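PDB 3V0D: voltage-sensor containing phosphatase from Ciona intestinalis, which probably dephosphorylates membrane phosphoinositides under the control of a voltage sensor, through a PTEN-like phosphatase domain joined to a C2 domain. Local coordinates for residues R16-D21 with L25-V30; P40-G43 with F48-P51; R57-K60 with K66-I69. The protein carries 1 engineered substitution. All coordinates share one frame; numbering follows the deposited sequence. Where two conformers were deposited one is given.

Interaction 1 of 3, residues R16-D21 with L25-V30; sequences RRYRKD and LDLTYV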
ATOM      1  N   ARG A  16      -5.118  14.455  14.546  0.67 41.11           N
ATOM      2  CA  ARG A  16      -5.805  13.170  14.550  0.67 40.54           C
ATOM      3  C   ARG A  16      -7.032  13.149  15.457  0.67 39.76           C
ATOM      4  O   ARG A  16      -7.798  12.193  15.416  0.67 39.37           O
ATOM      5  CB  ARG A  16      -4.853  12.040  14.957  0.67 40.87           C
ATOM      6  CG  ARG A  16      -3.714  11.784  13.986  0.67 42.09           C
ATOM      7  CD  ARG A  16      -3.121  10.399  14.200  0.67 44.71           C
ATOM      8  NE  ARG A  16      -1.691  10.358  13.895  0.67 46.75           N
ATOM      9  CZ  ARG A  16      -1.171  10.093  12.698  0.67 47.33           C
ATOM     10  NH1 ARG A  16      -1.959   9.838  11.659  0.67 47.37           N
ATOM     11  NH2 ARG A  16       0.149  10.081  12.539  0.67 47.61           N
ATOM     12  N   ARG A  17      -7.222  14.197  16.262  1.00 39.17           N
ATOM     13  CA  ARG A  17      -8.221  14.159  17.339  1.00 38.31           C
ATOM     14  C   ARG A  17      -9.436  15.081  17.154  1.00 37.17           C
ATOM     15  O   ARG A  17      -9.286  16.300  16.990  1.00 37.99           O
ATOM     16  CB  ARG A  17      -7.546  14.453  18.678  1.00 38.80           C
ATOM     17  CG  ARG A  17      -8.264  13.859  19.851  1.00 39.42           C
ATOM     18  CD  ARG A  17      -7.687  12.506  20.223  1.00 39.74           C
ATOM     19  NE  ARG A  17      -8.717  11.681  20.830  1.00 38.40           N
ATOM     20  CZ  ARG A  17      -8.745  10.355  20.785  1.00 35.13           C
ATOM     21  NH1 ARG A  17      -7.791   9.673  20.150  1.00 35.85           N
ATOM     22  NH2 ARG A  17      -9.748   9.713  21.359  1.00 36.25           N
ATOM     23  N   TYR A  18     -10.632  14.486  17.203  1.00 34.98           N
ATOM     24  CA  TYR A  18     -11.899  15.215  17.237  1.00 33.17           C
ATOM     25  C   TYR A  18     -12.387  15.269  18.693  1.00 33.85           C
ATOM     26  O   TYR A  18     -12.784  14.255  19.263  1.00 32.18           O
ATOM     27  CB  TYR A  18     -12.949  14.538  16.327  1.00 32.38           C
ATOM     28  CG  TYR A  18     -14.253  15.299  16.201  1.00 30.25           C
ATOM     29  CD1 TYR A  18     -14.490  16.145  15.114  1.00 30.46           C
ATOM     30  CD2 TYR A  18     -15.233  15.224  17.205  1.00 31.22           C
ATOM     31  CE1 TYR A  18     -15.679  16.873  15.008  1.00 32.24           C
ATOM     32  CE2 TYR A  18     -16.420  15.945  17.106  1.00 32.49           C
ATOM     33  CZ  TYR A  18     -16.640  16.767  16.005  1.00 33.19           C
ATOM     34  OH  TYR A  18     -17.823  17.472  15.916  1.00 36.11           O
ATOM     35  N   ARG A  19     -12.328  16.456  19.296  1.00 35.15           N
ATOM     36  CA  ARG A  19     -12.713  16.641  20.700  1.00 37.63           C
ATOM     37  C   ARG A  19     -13.723  17.769  20.775  1.00 38.40           C
ATOM     38  O   ARG A  19     -13.361  18.931  21.026  1.00 39.45           O
ATOM     39  CB  ARG A  19     -11.501  16.978  21.568  1.00 38.25           C
ATOM     40  CG  ARG A  19     -10.467  15.879  21.738  1.00 41.27           C
ATOM     41  CD  ARG A  19      -9.363  16.336  22.706  1.00 45.98           C
ATOM     42  NE  ARG A  19      -8.172  15.481  22.672  1.00 49.87           N
ATOM     43  CZ  ARG A  19      -7.908  14.494  23.531  1.00 51.70           C
ATOM     44  NH1 ARG A  19      -6.791  13.782  23.403  1.00 52.41           N
ATOM     45  NH2 ARG A  19      -8.747  14.211  24.523  1.00 52.98           N
ATOM     46  N   LYS A  20     -14.989  17.422  20.572  1.00 38.97           N
ATOM     47  CA  LYS A  20     -16.048  18.395  20.352  1.00 39.56           C
ATOM     48  C   LYS A  20     -17.414  17.761  20.590  1.00 39.03           C
ATOM     49  O   LYS A  20     -17.615  16.576  20.308  1.00 38.61           O
ATOM     50  CB  LYS A  20     -15.956  18.926  18.914  1.00 40.19           C
ATOM     51  CG  LYS A  20     -16.670  20.241  18.650  1.00 42.53           C
ATOM     52  CD  LYS A  20     -16.008  21.010  17.508  1.00 45.57           C
ATOM     53  CE  LYS A  20     -16.402  20.477  16.135  1.00 46.90           C
ATOM     54  NZ  LYS A  20     -15.684  21.204  15.045  1.00 48.25           N
ATOM     55  N   ASP A  21     -18.341  18.555  21.125  1.00 38.58           N
ATOM     56  CA  ASP A  21     -19.751  18.172  21.270  1.00 37.99           C
ATOM     57  C   ASP A  21     -19.962  16.828  21.967  1.00 36.98           C
ATOM     58  O   ASP A  21     -20.856  16.068  21.601  1.00 37.07           O
ATOM     59  CB  ASP A  21     -20.454  18.192  19.907  1.00 38.66           C
ATOM     60  CG  ASP A  21     -20.316  19.525  19.202  1.00 40.18           C
ATOM     61  OD1 ASP A  21     -20.053  19.521  17.979  1.00 41.44           O
ATOM     62  OD2 ASP A  21     -20.453  20.578  19.872  1.00 42.44           O
ATOM     63  N   LEU A  25     -12.598  11.406  19.772  1.00 26.44           N
ATOM     64  CA  LEU A  25     -12.288  10.331  18.827  1.00 25.73           C
ATOM     65  C   LEU A  25     -11.062  10.630  17.976  1.00 24.81           C
ATOM     66  O   LEU A  25     -10.787  11.794  17.655  1.00 25.63           O
ATOM     67  CB  LEU A  25     -13.494  10.076  17.904  1.00 25.81           C
ATOM     68  CG  LEU A  25     -14.774   9.536  18.560  1.00 25.55           C
ATOM     69  CD1 LEU A  25     -15.941   9.589  17.581  1.00 25.85           C
ATOM     70  CD2 LEU A  25     -14.586   8.106  19.082  1.00 25.24           C
ATOM     71  N   ASP A  26     -10.355   9.566  17.591  1.00 23.75           N
ATOM     72  CA  ASP A  26      -9.300   9.639  16.591  1.00 23.57           C
ATOM     73  C   ASP A  26      -9.991   9.655  15.215  1.00 22.29           C
ATOM     74  O   ASP A  26     -10.322   8.611  14.650  1.00 21.64           O
ATOM     75  CB  ASP A  26      -8.360   8.435  16.744  1.00 24.61           C
ATOM     76  CG  ASP A  26      -7.136   8.498  15.836  1.00 27.67           C
ATOM     77  OD1 ASP A  26      -7.054   9.386  14.966  1.00 31.69           O
ATOM     78  OD2 ASP A  26      -6.210   7.672  16.052  1.00 32.36           O
ATOM     79  N   LEU A  27     -10.236  10.852  14.697  1.00 21.84           N
ATOM     80  CA  LEU A  27     -11.102  11.055  13.547  1.00 21.22           C
ATOM     81  C   LEU A  27     -10.756  12.426  13.006  1.00 20.23           C
ATOM     82  O   LEU A  27     -10.632  13.391  13.775  1.00 22.86           O
ATOM     83  CB  LEU A  27     -12.561  10.971  14.012  1.00 22.54           C
ATOM     84  CG  LEU A  27     -13.677  11.129  12.973  1.00 22.68           C
ATOM     85  CD1 LEU A  27     -14.934  10.403  13.429  1.00 23.59           C
ATOM     86  CD2 LEU A  27     -13.993  12.623  12.665  1.00 23.18           C
ATOM     87  N   THR A  28     -10.601  12.500  11.686  1.00 18.93           N
ATOM     88  CA  THR A  28     -10.166  13.713  11.020  1.00 19.01           C
ATOM     89  C   THR A  28     -11.074  13.994   9.837  1.00 17.86           C
ATOM     90  O   THR A  28     -11.258  13.113   8.982  1.00 18.31           O
ATOM     91  CB  THR A  28      -8.722  13.540  10.478  1.00 19.56           C
ATOM     92  OG1 THR A  28      -7.832  13.169  11.545  1.00 22.13           O
ATOM     93  CG2 THR A  28      -8.222  14.795   9.750  1.00 22.61           C
ATOM     94  N   TYR A  29     -11.594  15.217   9.731  1.00 18.20           N
ATOM     95  CA  TYR A  29     -12.216  15.683   8.497  1.00 17.63           C
ATOM     96  C   TYR A  29     -11.118  16.097   7.531  1.00 17.83           C
ATOM     97  O   TYR A  29     -10.550  17.181   7.628  1.00 19.69           O
ATOM     98  CB  TYR A  29     -13.184  16.841   8.748  1.00 18.83           C
ATOM     99  CG  TYR A  29     -14.502  16.405   9.314  1.00 18.92           C
ATOM    100  CD1 TYR A  29     -14.677  16.229  10.687  1.00 21.02           C
ATOM    101  CD2 TYR A  29     -15.573  16.136   8.474  1.00 19.07           C
ATOM    102  CE1 TYR A  29     -15.896  15.833  11.209  1.00 21.61           C
ATOM    103  CE2 TYR A  29     -16.813  15.739   8.977  1.00 19.81           C
ATOM    104  CZ  TYR A  29     -16.965  15.583  10.355  1.00 20.22           C
ATOM    105  OH  TYR A  29     -18.170  15.192  10.887  1.00 22.63           O
ATOM    106  N   VAL A  30     -10.749  15.188   6.641  1.00 17.34           N
ATOM    107  CA  VAL A  30      -9.776  15.497   5.594  1.00 17.89           C
ATOM    108  C   VAL A  30     -10.319  16.606   4.686  1.00 17.81           C
ATOM    109  O   VAL A  30      -9.592  17.539   4.351  1.00 19.05           O
ATOM    110  CB  VAL A  30      -9.387  14.221   4.822  1.00 17.87           C
ATOM    111  CG1 VAL A  30      -8.458  14.561   3.649  1.00 19.38           C
ATOM    112  CG2 VAL A  30      -8.716  13.204   5.780  1.00 20.07           C
TER
HETATM  113  O   HOH W   1     -10.609  16.124  14.065  1.00 34.97           O

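Interaction 2 of 3, residues P40-G43 with F48-P51; sequences PSSG and FRNP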
ATOM      1  N   PRO A  40     -12.906   1.221  14.537  1.00 18.24           N
ATOM      2  CA  PRO A  40     -13.976   1.288  15.554  1.00 19.35           C
ATOM      3  C   PRO A  40     -13.917   0.007  16.380  1.00 20.24           C
ATOM      4  O   PRO A  40     -14.299  -1.077  15.908  1.00 21.51           O
ATOM      5  CB  PRO A  40     -15.271   1.384  14.725  1.00 20.14           C
ATOM      6  CG  PRO A  40     -14.943   1.064  13.353  1.00 21.99           C
ATOM      7  CD  PRO A  40     -13.450   0.944  13.193  1.00 17.98           C
ATOM      8  N   SER A  41     -13.445   0.143  17.615  1.00 21.94           N
ATOM      9  CA  SER A  41     -13.006  -0.993  18.404  0.83 23.21           C
ATOM     10  C   SER A  41     -14.085  -1.548  19.326  1.00 23.36           C
ATOM     11  O   SER A  41     -15.016  -0.847  19.719  1.00 22.94           O
ATOM     12  CB  SER A  41     -11.776  -0.572  19.196  0.83 23.71           C
ATOM     13  OG  SER A  41     -10.781  -0.105  18.302  0.83 25.74           O
ATOM     14  N   SER A  42     -13.925  -2.826  19.672  1.00 25.46           N
ATOM     15  CA  SER A  42     -14.891  -3.571  20.458  1.00 27.61           C
ATOM     16  C   SER A  42     -14.924  -3.078  21.879  1.00 28.17           C
ATOM     17  O   SER A  42     -13.890  -2.682  22.434  1.00 28.80           O
ATOM     18  CB  SER A  42     -14.564  -5.071  20.437  0.56 27.76           C
ATOM     19  OG  SER A  42     -13.282  -5.341  20.981  0.56 29.20           O
ATOM     20  N   GLY A  43     -16.120  -3.106  22.461  1.00 29.35           N
ATOM     21  CA  GLY A  43     -16.292  -2.738  23.862  1.00 29.36           C
ATOM     22  C   GLY A  43     -16.168  -1.246  24.139  1.00 28.96           C
ATOM     23  O   GLY A  43     -16.040  -0.426  23.209  1.00 28.90           O
ATOM     24  N   PHE A  48      -6.607   4.507  23.974  1.00 26.10           N
ATOM     25  CA  PHE A  48      -5.975   4.471  22.661  1.00 27.19           C
ATOM     26  C   PHE A  48      -6.810   3.721  21.649  1.00 26.92           C
ATOM     27  O   PHE A  48      -6.270   3.036  20.760  1.00 28.60           O
ATOM     28  CB  PHE A  48      -4.524   3.978  22.741  1.00 28.03           C
ATOM     29  CG  PHE A  48      -3.722   4.676  23.805  1.00 29.48           C
ATOM     30  CD1 PHE A  48      -3.710   6.075  23.887  1.00 32.01           C
ATOM     31  CD2 PHE A  48      -3.001   3.948  24.740  1.00 29.40           C
ATOM     32  CE1 PHE A  48      -2.976   6.730  24.890  1.00 33.26           C
ATOM     33  CE2 PHE A  48      -2.272   4.596  25.733  1.00 30.73           C
ATOM     34  CZ  PHE A  48      -2.262   5.984  25.813  1.00 32.19           C
ATOM     35  N   ARG A  49      -8.131   3.862  21.771  1.00 25.54           N
ATOM     36  CA  ARG A  49      -9.028   3.345  20.745  1.00 25.96           C
ATOM     37  C   ARG A  49     -10.355   4.085  20.711  1.00 23.75           C
ATOM     38  O   ARG A  49     -10.791   4.658  21.721  1.00 24.12           O
ATOM     39  CB  ARG A  49      -9.236   1.850  20.935  1.00 28.13           C
ATOM     40  CG  ARG A  49      -9.774   1.496  22.290  1.00 30.14           C
ATOM     41  CD  ARG A  49      -9.333   0.093  22.765  1.00 34.66           C
ATOM     42  NE  ARG A  49     -10.350  -0.918  22.454  1.00 35.09           N
ATOM     43  CZ  ARG A  49     -10.105  -2.201  22.198  1.00 36.43           C
ATOM     44  NH1 ARG A  49      -8.859  -2.665  22.213  1.00 38.89           N
ATOM     45  NH2 ARG A  49     -11.111  -3.027  21.920  1.00 36.54           N
ATOM     46  N   ASN A  50     -10.984   4.064  19.540  1.00 23.25           N
ATOM     47  CA  ASN A  50     -12.300   4.625  19.341  1.00 21.99           C
ATOM     48  C   ASN A  50     -13.337   3.548  19.605  1.00 21.75           C
ATOM     49  O   ASN A  50     -13.431   2.607  18.857  1.00 22.42           O
ATOM     50  CB  ASN A  50     -12.485   5.009  17.867  1.00 22.73           C
ATOM     51  CG  ASN A  50     -11.729   6.262  17.443  1.00 21.61           C
ATOM     52  OD1 ASN A  50     -11.043   6.913  18.242  1.00 23.93           O
ATOM     53  ND2 ASN A  50     -11.841   6.590  16.150  1.00 21.11           N
ATOM     54  N   PRO A  51     -14.117   3.659  20.685  1.00 22.35           N
ATOM     55  CA  PRO A  51     -15.136   2.631  20.941  1.00 22.37           C
ATOM     56  C   PRO A  51     -16.194   2.657  19.851  1.00 21.40           C
ATOM     57  O   PRO A  51     -16.686   3.733  19.486  1.00 21.31           O
ATOM     58  CB  PRO A  51     -15.726   3.054  22.288  1.00 23.36           C
ATOM     59  CG  PRO A  51     -14.704   3.971  22.910  1.00 24.38           C
ATOM     60  CD  PRO A  51     -14.093   4.694  21.730  1.00 23.57           C
TER
HETATM   61  O   HOH W   2     -13.014   0.083  22.445  1.00 28.41           O

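Interaction 3 of 3, residues R57-K60 with K66-I69; sequences RFFK and KFRI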
ATOM      1  N   ARG A  57     -22.471   6.293  17.207  1.00 22.33           N
ATOM      2  CA  ARG A  57     -23.208   7.461  17.702  1.00 23.36           C
ATOM      3  C   ARG A  57     -22.819   8.746  16.964  1.00 22.95           C
ATOM      4  O   ARG A  57     -23.673   9.558  16.629  1.00 23.48           O
ATOM      5  CB  ARG A  57     -23.018   7.621  19.223  1.00 23.79           C
ATOM      6  CG  ARG A  57     -23.885   8.704  19.867  1.00 26.17           C
ATOM      7  CD  ARG A  57     -23.774   8.689  21.383  1.00 28.47           C
ATOM      8  NE  ARG A  57     -22.503   9.204  21.896  1.00 29.41           N
ATOM      9  CZ  ARG A  57     -22.254  10.494  22.134  1.00 29.70           C
ATOM     10  NH1 ARG A  57     -21.074  10.864  22.626  1.00 31.33           N
ATOM     11  NH2 ARG A  57     -23.182  11.416  21.886  1.00 31.73           N
ATOM     12  N   PHE A  58     -21.519   8.934  16.729  1.00 21.87           N
ATOM     13  CA  PHE A  58     -21.043  10.095  16.001  1.00 21.85           C
ATOM     14  C   PHE A  58     -21.719  10.216  14.638  1.00 21.71           C
ATOM     15  O   PHE A  58     -22.232  11.273  14.276  1.00 22.44           O
ATOM     16  CB  PHE A  58     -19.514  10.009  15.846  1.00 21.71           C
ATOM     17  CG  PHE A  58     -18.901  11.152  15.065  1.00 22.30           C
ATOM     18  CD1 PHE A  58     -18.399  12.274  15.729  1.00 25.92           C
ATOM     19  CD2 PHE A  58     -18.844  11.122  13.661  1.00 21.92           C
ATOM     20  CE1 PHE A  58     -17.839  13.327  15.010  1.00 27.33           C
ATOM     21  CE2 PHE A  58     -18.300  12.186  12.934  1.00 23.61           C
ATOM     22  CZ  PHE A  58     -17.795  13.293  13.609  1.00 26.80           C
ATOM     23  N   PHE A  59     -21.692   9.135  13.868  1.00 20.75           N
ATOM     24  CA  PHE A  59     -22.251   9.187  12.517  1.00 20.83           C
ATOM     25  C   PHE A  59     -23.758   9.350  12.477  1.00 21.55           C
ATOM     26  O   PHE A  59     -24.282  10.134  11.687  1.00 22.23           O
ATOM     27  CB  PHE A  59     -21.741   8.004  11.689  1.00 19.79           C
ATOM     28  CG  PHE A  59     -20.329   8.220  11.269  1.00 18.84           C
ATOM     29  CD1 PHE A  59     -20.058   9.097  10.214  1.00 19.87           C
ATOM     30  CD2 PHE A  59     -19.270   7.629  11.951  1.00 19.06           C
ATOM     31  CE1 PHE A  59     -18.763   9.392   9.856  1.00 19.75           C
ATOM     32  CE2 PHE A  59     -17.966   7.921  11.597  1.00 18.40           C
ATOM     33  CZ  PHE A  59     -17.708   8.805  10.540  1.00 19.52           C
ATOM     34  N   LYS A  60     -24.446   8.650  13.366  1.00 22.61           N
ATOM     35  CA  LYS A  60     -25.896   8.769  13.438  1.00 24.40           C
ATOM     36  C   LYS A  60     -26.332  10.171  13.871  1.00 24.71           C
ATOM     37  O   LYS A  60     -27.393  10.654  13.448  1.00 26.80           O
ATOM     38  CB  LYS A  60     -26.446   7.723  14.391  1.00 24.68           C
ATOM     39  CG  LYS A  60     -26.329   6.332  13.821  1.00 28.07           C
ATOM     40  CD  LYS A  60     -26.873   5.310  14.775  1.00 30.73           C
ATOM     41  CE  LYS A  60     -26.509   3.907  14.341  1.00 32.92           C
ATOM     42  NZ  LYS A  60     -26.394   3.022  15.548  1.00 34.76           N
ATOM     43  N   LYS A  66     -26.667   9.824   6.046  1.00 19.22           N
ATOM     44  CA  LYS A  66     -25.856  10.440   5.000  1.00 19.15           C
ATOM     45  C   LYS A  66     -24.387  10.054   5.122  1.00 17.81           C
ATOM     46  O   LYS A  66     -23.505  10.816   4.688  1.00 18.64           O
ATOM     47  CB  LYS A  66     -26.026  11.960   5.017  1.00 19.90           C
ATOM     48  CG  LYS A  66     -27.411  12.403   4.534  1.00 21.79           C
ATOM     49  CD  LYS A  66     -27.425  13.877   4.125  1.00 23.37           C
ATOM     50  CE  LYS A  66     -28.827  14.427   4.074  1.00 27.45           C
ATOM     51  NZ  LYS A  66     -29.669  13.731   3.076  1.00 28.96           N
ATOM     52  N   PHE A  67     -24.113   8.871   5.666  1.00 16.99           N
ATOM     53  CA  PHE A  67     -22.732   8.395   5.743  1.00 17.12           C
ATOM     54  C   PHE A  67     -22.542   7.006   5.144  1.00 16.40           C
ATOM     55  O   PHE A  67     -23.468   6.180   5.097  1.00 16.70           O
ATOM     56  CB  PHE A  67     -22.229   8.420   7.199  1.00 17.68           C
ATOM     57  CG  PHE A  67     -22.937   7.446   8.105  1.00 17.29           C
ATOM     58  CD1 PHE A  67     -22.496   6.134   8.202  1.00 19.10           C
ATOM     59  CD2 PHE A  67     -24.064   7.826   8.838  1.00 18.22           C
ATOM     60  CE1 PHE A  67     -23.153   5.216   9.018  1.00 20.42           C
ATOM     61  CE2 PHE A  67     -24.718   6.904   9.663  1.00 19.30           C
ATOM     62  CZ  PHE A  67     -24.261   5.606   9.736  1.00 20.29           C
ATOM     63  N   ARG A  68     -21.302   6.739   4.739  1.00 16.02           N
ATOM     64  CA  ARG A  68     -20.876   5.410   4.319  1.00 15.77           C
ATOM     65  C   ARG A  68     -19.512   5.182   4.949  1.00 15.21           C
ATOM     66  O   ARG A  68     -18.641   6.064   4.880  1.00 15.92           O
ATOM     67  CB  ARG A  68     -20.831   5.295   2.808  1.00 16.48           C
ATOM     68  CG  ARG A  68     -20.647   3.909   2.247  1.00 17.46           C
ATOM     69  CD  ARG A  68     -21.186   3.879   0.835  1.00 18.75           C
ATOM     70  NE  ARG A  68     -21.112   2.575   0.192  1.00 18.78           N
ATOM     71  CZ  ARG A  68     -21.901   1.555   0.507  1.00 19.34           C
ATOM     72  NH1 ARG A  68     -22.794   1.688   1.481  1.00 21.04           N
ATOM     73  NH2 ARG A  68     -21.779   0.407  -0.161  1.00 21.71           N
ATOM     74  N   ILE A  69     -19.326   4.007   5.543  1.00 15.06           N
ATOM     75  CA  ILE A  69     -18.075   3.636   6.226  1.00 15.10           C
ATOM     76  C   ILE A  69     -17.324   2.630   5.378  1.00 14.38           C
ATOM     77  O   ILE A  69     -17.921   1.664   4.897  1.00 15.17           O
ATOM     78  CB  ILE A  69     -18.390   2.984   7.597  1.00 15.73           C
ATOM     79  CG1 ILE A  69     -19.402   3.807   8.423  1.00 16.79           C
ATOM     80  CG2 ILE A  69     -17.086   2.700   8.369  1.00 16.37           C
ATOM     81  CD1 ILE A  69     -18.946   5.207   8.764  1.00 17.47           C
TER

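Interaction 1 of 3, residues R16-D21 with L25-V30
Arg17 folds its guanidinium over the backbone of the 25-30 segment, with the Leu25 carbonyl carbon under the centre of the plane and Asp26 N nearer the rim. A bend at chi2 (94°) turns the chain back to make this overlap, and a salt bridge to Asp24 holds the group there. On the other face of the hairpin, Tyr18 is carried by a hydrogen-bonded antiparallel pair: its N donates to Leu25 O (2.7 Å) and its O accepts from Leu25 N (2.9 Å), both bonds nearly straight. The Tyr18 ring then meets the edge of the Tyr29 ring, CE1 to CE1 at 3.9 Å, while its CB rests near Leu27 CD2.

The pairing does not run on, because the chain turns a corner at Asp26 and the short strands 17-20 and 27-29 lie at 88°. One more bond reaches round the corner, Leu27 N to Arg16 O, more bent at 133°. Where the strands diverge, one water links the two segments, donating to Leu27 O (2.7 Å) and weakly to Arg17 O. Asp26 OD1 lies close to Arg16 O, two acceptors, and finds its counter-charge in Arg161.

The N-terminal hairpin of the phosphatase domain is thereby joined to its main sheet: Thr28 pairs with Ala36 of strand 34-41, and Tyr18, Leu25, Leu27 and Tyr29 all pack on Phe58 of helix 52-62.

Interaction 2 of 3, residues P40-G43 with F48-P51
Arg49 lays one face of its guanidinium over Ser41, both residues setting out toward the opposing segment. Ser41 CB sits 3.6 Å from Arg49 NE on that face, with Ser41 OG farther out, offset toward the rim of the group. The Arg49 side chain leaves the backbone with CG between N and the carbonyl carbon (chi1 57°), a direction that sends it across the neighbouring segment, and a bend at chi3 then brings the edge of the guanidinium to Ser42.

There the edge does the binding. NH2 donates to Ser42 O at 2.8 Å, the oxygen lying close to the guanidinium plane and the N-H approaching on a carbonyl lone pair. A water in the same plane accepts from Arg49 NE (2.8 Å) and can donate to Ser42 O, although it has other acceptors nearby. One flat cation therefore uses its face for a methylene and its edge for a backbone oxygen, directly and through solvent. Ser41 OG turns to the Phe39 carbonyl.

In the backbone, Ser41 N gives a nearly straight bond to Asn50 O (2.8 Å, 173°), a parallel link between two weakly bonded strands. Pro51 is directed away overall, yet its CB still touches Gly43 O at 3.6 Å.

Ser41 also has a backbone hydrogen bond with Ile52, the first residue of helix 52-62, which Pro51 precedes at the N-cap position. Strand 50-51 thus lies beside the end of strand 34-41; Asn50 packs on Val55 of that helix and Pro40 on Ile52.

Interaction 3 of 3, residues R57-K60 with K66-I69
The Phe59 ring is sandwiched between Phe58 CD2 over the centre of one face and the Ile69 CD1 methyl over the centre of the other. That methyl makes a CH-pi contact, 3.9 Å from the Phe59 centroid and only 7° off the ring normal. The Phe67 ring takes a second carbon in the same fashion: Phe59 CB stands 3.6 Å from its centroid, again almost on the normal. The two rings themselves meet obliquely, with centroids 5.4 Å apart and planes at 46°, Phe59 CD1 approaching Phe67 CB and CG.

The first torsion of Phe67 sets up its half of the contact. CG lies between the backbone N and the carbonyl carbon (chi1 66°), which turns one ring face to Phe59 CB, with Phe67 CD2 also 3.7 Å from Phe59 O. Ile69 and Phe59 arrive from opposite directions, the isoleucine using the last carbon of its longer branch. Lys60 adds a light touch of CG at the Phe67 ring before its chain runs off to the Lys82 carbonyl. What joins the two segments is chiefly carbon set over aromatic faces.

Helix 52-62 packs here on the parallel part of the mixed phosphatase-domain sheet. Strand 67-73 lies between 87-92 and 121-125; Phe59 reaches Ala123 of the latter and Ile35 and Met37 of strand 34-41, whereas Phe67 has His86 edge-to-face and Val121 beside it.

The three contacts follow one another along the chain of the phosphatase domain; the first two are partly buried, the third buried. Interactions 1 and 2 lean on backbone hydrogen bonds, arginine faces and bridging waters; interaction 3 is mainly apolar, with no hydrogen bond between its segments. Helix 52-62 ties them together: interaction 2 leads into its start, interaction 3 seats its later turns, and interaction 3 also touches interaction 1 directly, through Phe58 of its own helical segment. Interactions 1 and 2 also touch directly through a probable hydrogen bond from Asp26 N to Asn50 OD1, whereas interactions 2 and 3 stay about 6 Å apart at their nearest atoms.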